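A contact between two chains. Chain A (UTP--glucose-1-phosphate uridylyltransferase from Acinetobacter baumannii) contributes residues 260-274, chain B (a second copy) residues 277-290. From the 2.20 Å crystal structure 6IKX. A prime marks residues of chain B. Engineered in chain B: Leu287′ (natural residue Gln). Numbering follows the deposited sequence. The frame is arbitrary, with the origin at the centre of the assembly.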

ATOM      1  N   SER A 260      11.466 -10.460 -20.047  1.00 82.74           N
ATOM      2  CA  SER A 260      12.405 -11.617 -20.098  1.00 78.14           C
ATOM      3  C   SER A 260      13.830 -11.204 -19.656  1.00 90.90           C
ATOM      4  O   SER A 260      14.508 -10.457 -20.421  1.00 80.20           O
ATOM      5  CB  SER A 260      12.415 -12.214 -21.470  1.00 65.53           C
ATOM      6  OG  SER A 260      13.608 -11.853 -22.147  1.00 64.63           O
ATOM      7  N   LYS A 261      14.280 -11.725 -18.499  1.00 78.89           N
ATOM      8  CA  LYS A 261      15.569 -11.424 -17.797  1.00 77.82           C
ATOM      9  C   LYS A 261      16.745 -11.120 -18.759  1.00 66.45           C
ATOM     10  O   LYS A 261      17.532 -10.195 -18.458  1.00 59.95           O
ATOM     11  CB  LYS A 261      15.905 -12.568 -16.829  1.00 79.14           C
ATOM     12  CG  LYS A 261      14.946 -12.710 -15.647  1.00 79.98           C
ATOM     13  CD  LYS A 261      15.233 -13.876 -14.711  1.00 79.97           C
ATOM     14  CE  LYS A 261      14.196 -14.011 -13.604  1.00 85.78           C
ATOM     15  NZ  LYS A 261      14.556 -15.047 -12.596  1.00 78.30           N
ATOM     16  N   LEU A 262      16.912 -11.815 -19.883  1.00 61.12           N
ATOM     17  CA  LEU A 262      18.075 -11.520 -20.786  1.00 59.22           C
ATOM     18  C   LEU A 262      17.867 -10.250 -21.654  1.00 54.10           C
ATOM     19  O   LEU A 262      18.851  -9.529 -21.937  1.00 58.94           O
ATOM     20  CB  LEU A 262      18.339 -12.750 -21.653  1.00 55.29           C
ATOM     21  CG  LEU A 262      19.768 -12.874 -22.167  1.00 59.98           C
ATOM     22  CD1 LEU A 262      20.767 -13.033 -21.012  1.00 56.81           C
ATOM     23  CD2 LEU A 262      19.876 -14.039 -23.141  1.00 60.64           C
ATOM     24  N   GLY A 263      16.642  -9.980 -22.095  1.00 48.22           N
ATOM     25  CA  GLY A 263      16.292  -8.760 -22.833  1.00 51.91           C
ATOM     26  C   GLY A 263      16.220  -7.568 -21.900  1.00 48.31           C
ATOM     27  O   GLY A 263      16.409  -6.471 -22.387  1.00 49.95           O
ATOM     28  N   TYR A 264      15.930  -7.777 -20.614  1.00 44.53           N
ATOM     29  CA  TYR A 264      16.150  -6.765 -19.548  1.00 46.99           C
ATOM     30  C   TYR A 264      17.639  -6.381 -19.483  1.00 48.35           C
ATOM     31  O   TYR A 264      17.968  -5.195 -19.739  1.00 50.79           O
ATOM     32  CB  TYR A 264      15.610  -7.259 -18.208  1.00 47.23           C
ATOM     33  CG  TYR A 264      16.011  -6.414 -17.027  1.00 49.64           C
ATOM     34  CD1 TYR A 264      15.451  -5.160 -16.822  1.00 45.06           C
ATOM     35  CD2 TYR A 264      16.990  -6.860 -16.138  1.00 45.70           C
ATOM     36  CE1 TYR A 264      15.860  -4.364 -15.762  1.00 47.64           C
ATOM     37  CE2 TYR A 264      17.354  -6.103 -15.041  1.00 42.22           C
ATOM     38  CZ  TYR A 264      16.809  -4.845 -14.876  1.00 46.96           C
ATOM     39  OH  TYR A 264      17.204  -4.110 -13.817  1.00 45.24           O
ATOM     40  N   LEU A 265      18.522  -7.341 -19.194  1.00 52.50           N
ATOM     41  CA  LEU A 265      20.001  -7.116 -19.161  1.00 48.61           C
ATOM     42  C   LEU A 265      20.425  -6.425 -20.467  1.00 44.41           C
ATOM     43  O   LEU A 265      21.394  -5.677 -20.470  1.00 43.14           O
ATOM     44  CB  LEU A 265      20.765  -8.441 -18.978  1.00 50.96           C
ATOM     45  CG  LEU A 265      20.506  -9.268 -17.713  1.00 46.60           C
ATOM     46  CD1 LEU A 265      20.685  -8.415 -16.478  1.00 47.48           C
ATOM     47  N   LYS A 266      19.759  -6.700 -21.578  1.00 48.68           N
ATOM     48  CA  LYS A 266      20.183  -6.123 -22.883  1.00 53.16           C
ATOM     49  C   LYS A 266      19.816  -4.617 -22.909  1.00 46.03           C
ATOM     50  O   LYS A 266      20.642  -3.803 -23.310  1.00 45.34           O
ATOM     51  CB  LYS A 266      19.556  -6.953 -24.012  1.00 60.63           C
ATOM     52  CG  LYS A 266      20.071  -6.686 -25.429  1.00 59.16           C
ATOM     53  CD  LYS A 266      18.979  -6.955 -26.472  1.00 68.58           C
ATOM     54  CE  LYS A 266      19.448  -7.128 -27.901  1.00 62.93           C
ATOM     55  NZ  LYS A 266      20.536  -6.175 -28.188  1.00 61.07           N
ATOM     56  N   ALA A 267      18.622  -4.241 -22.464  1.00 43.82           N
ATOM     57  CA  ALA A 267      18.178  -2.832 -22.319  1.00 49.08           C
ATOM     58  C   ALA A 267      19.132  -2.114 -21.350  1.00 50.04           C
ATOM     59  O   ALA A 267      19.680  -1.046 -21.702  1.00 49.08           O
ATOM     60  CB  ALA A 267      16.732  -2.762 -21.859  1.00 40.81           C
ATOM     61  N   VAL A 268      19.424  -2.707 -20.195  1.00 48.66           N
ATOM     62  CA  VAL A 268      20.289  -2.004 -19.212  1.00 44.16           C
ATOM     63  C   VAL A 268      21.596  -1.652 -19.915  1.00 47.17           C
ATOM     64  O   VAL A 268      22.096  -0.572 -19.692  1.00 51.95           O
ATOM     65  CB  VAL A 268      20.531  -2.833 -17.945  1.00 47.19           C
ATOM     66  CG1 VAL A 268      21.568  -2.162 -17.048  1.00 46.16           C
ATOM     67  CG2 VAL A 268      19.229  -3.087 -17.197  1.00 47.62           C
ATOM     68  N   LEU A 269      22.136  -2.552 -20.728  1.00 49.15           N
ATOM     69  CA  LEU A 269      23.450  -2.331 -21.386  1.00 49.03           C
ATOM     70  C   LEU A 269      23.344  -1.237 -22.454  1.00 51.60           C
ATOM     71  O   LEU A 269      24.276  -0.397 -22.552  1.00 49.44           O
ATOM     72  CB  LEU A 269      23.895  -3.659 -21.996  1.00 46.83           C
ATOM     73  CG  LEU A 269      24.474  -4.649 -20.989  1.00 47.13           C
ATOM     74  CD1 LEU A 269      24.504  -6.023 -21.599  1.00 47.44           C
ATOM     75  CD2 LEU A 269      25.876  -4.222 -20.561  1.00 48.19           C
ATOM     76  N   HIS A 270      22.296  -1.283 -23.272  1.00 46.70           N
ATOM     77  CA  HIS A 270      22.101  -0.345 -24.418  1.00 47.87           C
ATOM     78  C   HIS A 270      21.679   1.029 -23.907  1.00 43.52           C
ATOM     79  O   HIS A 270      22.290   1.987 -24.325  1.00 48.22           O
ATOM     80  CB  HIS A 270      21.104  -0.911 -25.451  1.00 57.13           C
ATOM     81  CG  HIS A 270      21.760  -1.876 -26.377  1.00 63.74           C
ATOM     82  ND1 HIS A 270      21.934  -1.598 -27.727  1.00 68.17           N
ATOM     83  CD2 HIS A 270      22.373  -3.055 -26.129  1.00 60.23           C
ATOM     84  CE1 HIS A 270      22.596  -2.588 -28.278  1.00 64.35           C
ATOM     85  NE2 HIS A 270      22.876  -3.494 -27.316  1.00 62.09           N
ATOM     86  N   TYR A 271      20.676   1.115 -23.024  1.00 46.21           N
ATOM     87  CA  TYR A 271      20.211   2.399 -22.427  1.00 44.87           C
ATOM     88  C   TYR A 271      21.317   3.018 -21.562  1.00 46.40           C
ATOM     89  O   TYR A 271      21.544   4.223 -21.730  1.00 47.29           O
ATOM     90  CB  TYR A 271      18.901   2.224 -21.657  1.00 38.71           C
ATOM     91  CG  TYR A 271      17.703   2.133 -22.568  1.00 45.17           C
ATOM     92  CD1 TYR A 271      17.157   3.264 -23.154  1.00 43.12           C
ATOM     93  CD2 TYR A 271      17.144   0.910 -22.886  1.00 44.18           C
ATOM     94  CE1 TYR A 271      16.067   3.183 -24.000  1.00 43.87           C
ATOM     95  CE2 TYR A 271      16.058   0.816 -23.723  1.00 46.68           C
ATOM     96  CZ  TYR A 271      15.509   1.952 -24.288  1.00 47.19           C
ATOM     97  OH  TYR A 271      14.435   1.838 -25.135  1.00 43.22           O
ATOM     98  N   GLY A 272      21.935   2.237 -20.668  1.00 46.80           N
ATOM     99  CA  GLY A 272      23.109   2.621 -19.860  1.00 48.53           C
ATOM    100  C   GLY A 272      24.192   3.306 -20.690  1.00 54.70           C
ATOM    101  O   GLY A 272      24.644   4.426 -20.292  1.00 46.52           O
ATOM    102  N   LEU A 273      24.607   2.694 -21.806  1.00 55.11           N
ATOM    103  CA  LEU A 273      25.671   3.263 -22.688  1.00 53.56           C
ATOM    104  C   LEU A 273      25.206   4.577 -23.330  1.00 59.91           C
ATOM    105  O   LEU A 273      26.047   5.450 -23.553  1.00 67.43           O
ATOM    106  CB  LEU A 273      26.080   2.236 -23.747  1.00 56.36           C
ATOM    107  CG  LEU A 273      27.242   1.321 -23.345  1.00 59.26           C
ATOM    108  CD2 LEU A 273      27.275   0.089 -24.223  1.00 61.57           C
ATOM    109  N   GLU A 274      23.906   4.737 -23.555  1.00 58.28           N
ATOM    110  CA  GLU A 274      23.320   5.957 -24.146  1.00 54.19           C
ATOM    111  C   GLU A 274      23.002   6.991 -23.061  1.00 60.22           C
ATOM    112  O   GLU A 274      22.447   8.051 -23.402  1.00 55.00           O
ATOM    113  CB  GLU A 274      22.021   5.597 -24.855  1.00 64.34           C
ATOM    114  CG  GLU A 274      22.174   5.299 -26.327  1.00 72.12           C
ATOM    115  CD  GLU A 274      20.991   5.871 -27.081  1.00 83.89           C
ATOM    116  OE1 GLU A 274      20.433   6.876 -26.589  1.00 91.58           O
ATOM    117  OE2 GLU A 274      20.613   5.310 -28.130  1.00 91.74           O
TER
ATOM    118  N   LYS B 277      22.993 -19.041 -14.358  1.00 88.56           N
ATOM    119  CA  LYS B 277      22.301 -19.210 -15.671  1.00 74.27           C
ATOM    120  C   LYS B 277      22.659 -18.120 -16.686  1.00 73.13           C
ATOM    121  O   LYS B 277      23.152 -18.460 -17.800  1.00 77.81           O
ATOM    122  CB  LYS B 277      20.787 -19.169 -15.496  1.00 69.14           C
ATOM    123  CG  LYS B 277      20.051 -19.330 -16.814  1.00 75.76           C
ATOM    124  CD  LYS B 277      18.701 -19.984 -16.692  1.00 83.47           C
ATOM    125  CE  LYS B 277      17.944 -19.996 -18.002  1.00 87.30           C
ATOM    126  NZ  LYS B 277      16.478 -20.064 -17.785  1.00 94.76           N
ATOM    127  N   LEU B 278      22.388 -16.860 -16.339  1.00 64.08           N
ATOM    128  CA  LEU B 278      22.470 -15.695 -17.263  1.00 55.61           C
ATOM    129  C   LEU B 278      23.940 -15.337 -17.466  1.00 48.77           C
ATOM    130  O   LEU B 278      24.273 -14.701 -18.462  1.00 51.96           O
ATOM    131  CB  LEU B 278      21.685 -14.521 -16.673  1.00 60.03           C
ATOM    132  CG  LEU B 278      20.239 -14.819 -16.283  1.00 66.60           C
ATOM    133  CD1 LEU B 278      19.653 -13.683 -15.465  1.00 71.90           C
ATOM    134  CD2 LEU B 278      19.384 -15.080 -17.507  1.00 70.60           C
ATOM    135  N   GLY B 279      24.790 -15.761 -16.545  1.00 52.00           N
ATOM    136  CA  GLY B 279      26.217 -15.423 -16.528  1.00 49.55           C
ATOM    137  C   GLY B 279      26.790 -15.443 -17.917  1.00 52.39           C
ATOM    138  O   GLY B 279      27.328 -14.413 -18.328  1.00 49.50           O
ATOM    139  N   MET B 280      26.644 -16.584 -18.604  1.00 66.29           N
ATOM    140  CA  MET B 280      27.306 -16.895 -19.898  1.00 70.03           C
ATOM    141  C   MET B 280      26.624 -16.077 -21.004  1.00 68.58           C
ATOM    142  O   MET B 280      27.309 -15.438 -21.841  1.00 55.18           O
ATOM    143  CB  MET B 280      27.186 -18.393 -20.204  1.00 81.26           C
ATOM    144  CG  MET B 280      27.148 -19.274 -18.953  1.00 87.39           C
ATOM    145  SD  MET B 280      27.748 -20.992 -19.189  1.00 81.76           S
ATOM    146  CE  MET B 280      28.483 -21.255 -17.571  1.00 78.74           C
ATOM    147  N   GLU B 281      25.298 -16.083 -20.986  1.00 68.94           N
ATOM    148  CA  GLU B 281      24.476 -15.319 -21.957  1.00 81.78           C
ATOM    149  C   GLU B 281      24.776 -13.818 -21.777  1.00 82.67           C
ATOM    150  O   GLU B 281      25.022 -13.116 -22.802  1.00 70.85           O
ATOM    151  CB  GLU B 281      23.009 -15.710 -21.755  1.00 91.67           C
ATOM    152  CG  GLU B 281      22.810 -17.185 -21.407  1.00 94.87           C
ATOM    153  CD  GLU B 281      21.586 -17.831 -22.027  1.00 95.35           C
ATOM    154  OE1 GLU B 281      20.584 -18.052 -21.294  1.00 89.90           O
ATOM    155  OE2 GLU B 281      21.644 -18.120 -23.239  1.00 95.70           O
ATOM    156  N   PHE B 282      24.816 -13.342 -20.522  1.00 74.55           N
ATOM    157  CA  PHE B 282      25.127 -11.928 -20.179  1.00 69.64           C
ATOM    158  C   PHE B 282      26.535 -11.614 -20.663  1.00 57.42           C
ATOM    159  O   PHE B 282      26.725 -10.665 -21.427  1.00 59.41           O
ATOM    160  CB  PHE B 282      24.996 -11.652 -18.680  1.00 69.56           C
ATOM    161  CG  PHE B 282      25.223 -10.212 -18.291  1.00 68.87           C
ATOM    162  CD1 PHE B 282      24.695  -9.174 -19.045  1.00 65.82           C
ATOM    163  CD2 PHE B 282      25.935  -9.902 -17.144  1.00 70.26           C
ATOM    164  CE1 PHE B 282      24.890  -7.859 -18.664  1.00 62.51           C
ATOM    165  CE2 PHE B 282      26.134  -8.585 -16.767  1.00 66.16           C
ATOM    166  CZ  PHE B 282      25.614  -7.567 -17.529  1.00 65.44           C
ATOM    167  N   LYS B 283      27.493 -12.421 -20.226  1.00 55.36           N
ATOM    168  CA  LYS B 283      28.892 -12.335 -20.705  1.00 61.59           C
ATOM    169  C   LYS B 283      28.860 -12.056 -22.218  1.00 54.72           C
ATOM    170  O   LYS B 283      29.436 -11.056 -22.642  1.00 47.08           O
ATOM    171  CB  LYS B 283      29.612 -13.621 -20.294  1.00 62.36           C
ATOM    172  CG  LYS B 283      31.061 -13.722 -20.725  1.00 71.19           C
ATOM    173  CD  LYS B 283      31.231 -14.094 -22.178  1.00 84.49           C
ATOM    174  CE  LYS B 283      32.481 -13.490 -22.765  1.00 86.21           C
ATOM    175  NZ  LYS B 283      33.664 -13.925 -21.987  1.00 92.54           N
ATOM    176  N   GLN B 284      28.127 -12.877 -22.981  1.00 64.03           N
ATOM    177  CA  GLN B 284      28.000 -12.796 -24.468  1.00 70.23           C
ATOM    178  C   GLN B 284      27.342 -11.466 -24.891  1.00 64.04           C
ATOM    179  O   GLN B 284      27.918 -10.785 -25.794  1.00 62.49           O
ATOM    180  CB  GLN B 284      27.298 -14.060 -24.989  1.00 73.00           C
ATOM    181  CG  GLN B 284      27.121 -14.147 -26.506  1.00 74.58           C
ATOM    182  CD  GLN B 284      28.356 -13.859 -27.331  1.00 90.85           C
ATOM    183  OE1 GLN B 284      29.495 -13.931 -26.842  1.00 89.99           O
ATOM    184  NE2 GLN B 284      28.133 -13.541 -28.607  1.00 76.76           N
ATOM    185  N   LEU B 285      26.214 -11.068 -24.282  1.00 60.11           N
ATOM    186  CA  LEU B 285      25.587  -9.737 -24.557  1.00 57.13           C
ATOM    187  C   LEU B 285      26.660  -8.653 -24.522  1.00 55.50           C
ATOM    188  O   LEU B 285      26.645  -7.798 -25.415  1.00 60.43           O
ATOM    189  CB  LEU B 285      24.507  -9.393 -23.531  1.00 53.32           C
ATOM    190  CG  LEU B 285      23.171 -10.101 -23.715  1.00 58.68           C
ATOM    191  CD1 LEU B 285      22.169  -9.642 -22.664  1.00 56.90           C
ATOM    192  CD2 LEU B 285      22.630  -9.869 -25.123  1.00 58.03           C
ATOM    193  N   ILE B 286      27.556  -8.663 -23.529  1.00 62.17           N
ATOM    194  CA  ILE B 286      28.584  -7.572 -23.399  1.00 66.31           C
ATOM    195  C   ILE B 286      29.542  -7.601 -24.601  1.00 65.53           C
ATOM    196  O   ILE B 286      29.789  -6.531 -25.147  1.00 55.22           O
ATOM    197  CB  ILE B 286      29.354  -7.626 -22.062  1.00 57.61           C
ATOM    198  CG1 ILE B 286      28.424  -7.334 -20.879  1.00 56.25           C
ATOM    199  CG2 ILE B 286      30.547  -6.670 -22.107  1.00 54.42           C
ATOM    200  CD1 ILE B 286      28.892  -7.852 -19.546  1.00 59.63           C
ATOM    201  N   LEU B 287      30.078  -8.780 -24.958  1.00 77.51           N
ATOM    202  CA  LEU B 287      30.996  -8.976 -26.122  1.00 75.84           C
ATOM    203  C   LEU B 287      30.314  -8.437 -27.388  1.00 65.72           C
ATOM    204  O   LEU B 287      30.979  -7.743 -28.191  1.00 60.91           O
ATOM    205  CB  LEU B 287      31.355 -10.464 -26.264  1.00 79.05           C
ATOM    206  CG  LEU B 287      32.001 -11.133 -25.042  1.00 74.98           C
ATOM    207  CD1 LEU B 287      33.393 -10.576 -24.781  1.00 65.36           C
ATOM    208  N   GLU B 288      29.013  -8.675 -27.538  1.00 62.89           N
ATOM    209  CA  GLU B 288      28.256  -8.256 -28.749  1.00 64.89           C
ATOM    210  C   GLU B 288      28.099  -6.713 -28.823  1.00 65.91           C
ATOM    211  O   GLU B 288      27.262  -6.292 -29.637  1.00 63.86           O
ATOM    212  CB  GLU B 288      26.906  -8.998 -28.781  1.00 66.45           C
ATOM    213  CG  GLU B 288      26.992 -10.514 -29.020  1.00 66.15           C
ATOM    214  CD  GLU B 288      25.652 -11.257 -28.949  1.00 72.68           C
ATOM    215  OE1 GLU B 288      24.627 -10.620 -29.208  1.00 79.36           O
ATOM    216  OE2 GLU B 288      25.612 -12.465 -28.614  1.00 62.13           O
ATOM    217  N   LEU B 289      28.897  -5.885 -28.108  1.00 66.42           N
ATOM    218  CA  LEU B 289      28.666  -4.410 -27.931  1.00 63.85           C
ATOM    219  C   LEU B 289      29.799  -3.558 -28.513  1.00 69.12           C
ATOM    220  O   LEU B 289      29.508  -2.702 -29.374  1.00 63.47           O
ATOM    221  CB  LEU B 289      28.532  -4.045 -26.446  1.00 59.61           C
ATOM    222  CG  LEU B 289      27.153  -4.227 -25.822  1.00 58.29           C
ATOM    223  CD2 LEU B 289      27.177  -3.736 -24.380  1.00 59.22           C
ATOM    224  N   LYS B 290      31.010  -3.679 -27.960  1.00 86.23           N
ATOM    225  CA  LYS B 290      32.090  -2.660 -28.099  1.00 89.88           C
ATOM    226  C   LYS B 290      32.464  -2.514 -29.576  1.00 87.16           C
ATOM    227  O   LYS B 290      32.327  -3.550 -30.196  1.00 80.36           O
ATOM    228  CB  LYS B 290      33.318  -3.016 -27.253  1.00 91.54           C
ATOM    229  CG  LYS B 290      33.356  -2.350 -25.887  1.00 95.72           C
ATOM    230  CD  LYS B 290      33.251  -0.834 -25.949  1.00 96.97           C
ATOM    231  CE  LYS B 290      32.144  -0.279 -25.079  1.00 90.58           C
ATOM    232  NZ  LYS B 290      30.806  -0.662 -25.580  1.00 87.97           N
TER

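This is an apolar, leucine-rich packing of two helices that run in roughly the same direction, with no hydrogen bond across it among the modelled atoms. The axes of the chain A helix and the chain B helix come within 10.3 Å, and their N-to-C directions differ by 32°. The nearest CA pairs give the register: the CA atoms of Leu262 and Leu278′ lie 7.0 Å apart, those of Lys266 and Leu285′ 6.7 Å, and those of Leu269 and Ile286′ 7.6 Å, so both chains advance together along the contact. The two stretches bury 642 Å², both sides summed.

The clearest interlocking is at Leu285′, whose side chain enters a hole formed by Leu262, Leu265, Lys266 and Leu269. Its CD1 is 3.4 Å from Leu262 O, 4.1 Å from Leu265 CB and 4.0 Å from Lys266 CB, while its CB lies 3.9 Å from Leu269 CD1. The approach to Leu262 O is a van der Waals contact, since a methyl group is no conventional donor; that oxygen instead accepts a weak hydrogen bond from Lys266 N at 3.0 Å within its own helix.

Leu269, with 83 Å² covered by the other stretch, is a further hub in chain A. Its CD1 meets Phe282′ CE1 at 3.5 Å, lying near the ring plane and therefore at the ring edge. Leu269 CD2 lies 4.0 Å from Ile286′ CG1, and the two methyls together pack against both residues, one turn apart on the partner helix. Leu265 adds a second contact to the ring, CB to Phe282′ CD1 at 4.0 Å.

Toward the N-terminal end, Leu262 has a CA-to-CB bond that points sideways, yet its t, p rotamer brings CD1 to 3.6 Å from Glu281′ CB and 4.3 Å from Leu278′ CD2. The Glu281′ contact thus involves the aliphatic base of an acidic side chain. Leu278′ also packs its CD1 4.1 Å from Lys261 CB, whose amine end leads away from the partner.

Beyond the chain B helix, Leu289′ prolongs the apolar contact: its CD2 lies 4.1 Å from Leu269 CB and 3.8 Å from Leu273 CD2. Leu273 CD2 is also 3.9 Å from Lys290′ NZ, a proximity of a charged group to a methyl, not a polar interaction. Within chain B, Gln284′ NE2 donates to Glu288′ OE2 at 2.7 Å, and neither side chain comes within contact distance of chain A's stretch. The engineered Leu287′ likewise lies out of reach.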